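Local coordinates for protein Nsp15 (Middle East respiratory syndrome-related coronavirus, PDB 5YVD) that probably cleaves RNA on the 3' side of uridylates, as a hexameric endoribonuclease of the EndoU family, at residues Q193-C197 / S198-P202. Residues are numbered along the deposited sequence; the frame is centred on the assembly and turned at random.
Sequences QSRSC and SDFLP
Ser196 and Asp199 face each other across a tight reversal of the chain: the N-H of Ser196 donates to Asp199 O, at 3.1 Å and nearly straight (167°), with Cys197 and Ser198 at the bend. The reverse bond does not form, because the N-H of Asp199 points poorly at Ser196 O. It turns to the hydroxyl of Ser196 instead. Ser196 OG lies between its own backbone N and carbonyl carbon, and this torsion puts it where the N-H groups of Ser198 and Asp199 both meet it. Ser196 OG accepts from Asp199 N and Ser198 N, each at 3.4 Å and weak. Ser198 OG adds a third weak link to the same oxygen. The bond to the N-H two residues on is that of an ST turn, here weak; Asp199 N, three on, is a second weak donor. The turn belongs to the loop between strand 174-178 and helix 205-212, in the EndoU-type catalytic region. On the two arms flanking the turn, Arg195 lies over Phe200. Arg195 CD sits above one face of the Phe200 ring, 3.9 Å from its centroid, in a CH-pi contact. The arginine chain then bends at chi3 (-72°), which lays the guanidinium almost flat on the ring, the two planes only 15° apart. Phe200 CZ lies under the centre of the guanidinium, 3.5 Å from Arg195 CZ. At the guanidinium edge, Arg195 NH1 donates in its own plane to Leu201 O (3.1 Å), approaching from above the carbonyl plane. Two acids also hold this buried charge, Asp293 at NH2 and Glu207 of helix 205-212 at NH1. The Phe200 ring also stacks with Tyr252 and touches Leu248 and Ile249, all of helix 248-255.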
loop_
_atom_site.group_PDB
_atom_site.type_symbol
_atom_site.label_atom_id
_atom_site.label_comp_id
_atom_site.label_asym_id
_atom_site.label_seq_id
_atom_site.Cartn_x
_atom_site.Cartn_y
_atom_site.Cartn_z
ATOM N N GLN A 193 -32.478 22.458 -2.066
ATOM C CA GLN A 193 -33.337 21.399 -1.481
ATOM C C GLN A 193 -32.695 20.032 -1.344
ATOM O O GLN A 193 -33.362 19.093 -0.950
ATOM C CB GLN A 193 -34.619 21.253 -2.300
ATOM C CG GLN A 193 -35.475 22.490 -2.300
ATOM C CD GLN A 193 -36.161 22.695 -0.983
ATOM O OE1 GLN A 193 -36.620 21.754 -0.351
ATOM N NE2 GLN A 193 -36.238 23.937 -0.560
ATOM N N SER A 194 -31.420 19.917 -1.703
ATOM C CA SER A 194 -30.654 18.705 -1.445
ATOM C C SER A 194 -31.241 17.440 -2.113
ATOM O O SER A 194 -31.126 16.350 -1.574
ATOM C CB SER A 194 -30.543 18.484 0.081
ATOM O OG SER A 194 -29.937 19.596 0.744
ATOM N N ARG A 195 -31.866 17.573 -3.278
ATOM C CA ARG A 195 -32.378 16.404 -3.994
ATOM C C ARG A 195 -31.332 15.930 -4.975
ATOM O O ARG A 195 -30.287 16.584 -5.164
ATOM C CB ARG A 195 -33.666 16.748 -4.741
ATOM C CG ARG A 195 -34.805 17.107 -3.817
ATOM C CD ARG A 195 -36.017 17.626 -4.567
ATOM N NE ARG A 195 -35.777 18.968 -5.092
ATOM C CZ ARG A 195 -36.725 19.786 -5.530
ATOM N NH1 ARG A 195 -38.002 19.413 -5.493
ATOM N NH2 ARG A 195 -36.388 20.989 -6.003
ATOM N N SER A 196 -31.610 14.806 -5.621
ATOM C CA SER A 196 -30.687 14.278 -6.623
ATOM C C SER A 196 -31.442 13.467 -7.648
ATOM O O SER A 196 -32.637 13.248 -7.502
ATOM C CB SER A 196 -29.643 13.383 -5.963
ATOM O OG SER A 196 -30.202 12.110 -5.716
ATOM N N CYS A 197 -30.727 12.994 -8.661
ATOM C CA CYS A 197 -31.366 12.300 -9.779
ATOM C C CYS A 197 -31.928 10.939 -9.442
ATOM O O CYS A 197 -32.730 10.414 -10.204
ATOM C CB CYS A 197 -30.419 12.188 -10.972
ATOM S SG CYS A 197 -30.433 13.728 -11.912
ATOM N N SER A 198 -31.509 10.381 -8.310
ATOM C CA SER A 198 -32.021 9.101 -7.844
ATOM C C SER A 198 -33.173 9.322 -6.859
ATOM O O SER A 198 -34.201 8.658 -6.954
ATOM C CB SER A 198 -30.900 8.277 -7.208
ATOM O OG SER A 198 -30.615 8.740 -5.910
ATOM N N ASP A 199 -33.002 10.262 -5.931
ATOM C CA ASP A 199 -34.053 10.613 -4.967
ATOM C C ASP A 199 -34.573 12.054 -5.193
ATOM O O ASP A 199 -33.989 13.015 -4.673
ATOM C CB ASP A 199 -33.528 10.432 -3.535
ATOM C CG ASP A 199 -34.439 11.058 -2.502
ATOM O OD1 ASP A 199 -35.575 10.588 -2.324
ATOM O OD2 ASP A 199 -34.026 12.051 -1.874
ATOM N N PHE A 200 -35.658 12.188 -5.967
ATOM C CA PHE A 200 -36.224 13.502 -6.316
ATOM C C PHE A 200 -37.757 13.494 -6.235
ATOM O O PHE A 200 -38.429 12.732 -6.944
ATOM C CB PHE A 200 -35.797 13.954 -7.732
ATOM C CG PHE A 200 -36.142 15.406 -8.042
ATOM C CD1 PHE A 200 -35.170 16.385 -8.017
ATOM C CD2 PHE A 200 -37.447 15.790 -8.326
ATOM C CE1 PHE A 200 -35.482 17.707 -8.271
ATOM C CE2 PHE A 200 -37.764 17.112 -8.568
ATOM C CZ PHE A 200 -36.776 18.074 -8.531
ATOM N N LEU A 201 -38.310 14.371 -5.400
ATOM C CA LEU A 201 -39.748 14.474 -5.259
ATOM C C LEU A 201 -40.166 15.911 -5.421
ATOM O O LEU A 201 -39.585 16.782 -4.796
ATOM C CB LEU A 201 -40.220 13.946 -3.903
ATOM C CG LEU A 201 -40.829 12.532 -3.945
ATOM C CD1 LEU A 201 -39.777 11.452 -4.238
ATOM C CD2 LEU A 201 -41.580 12.241 -2.642
ATOM N N PRO A 202 -41.195 16.155 -6.253
ATOM C CA PRO A 202 -41.643 17.518 -6.474
ATOM C C PRO A 202 -42.214 18.094 -5.196
ATOM O O PRO A 202 -42.651 17.349 -4.329
ATOM C CB PRO A 202 -42.718 17.376 -7.559
ATOM C CG PRO A 202 -43.229 16.001 -7.399
ATOM C CD PRO A 202 -42.038 15.179 -6.974
#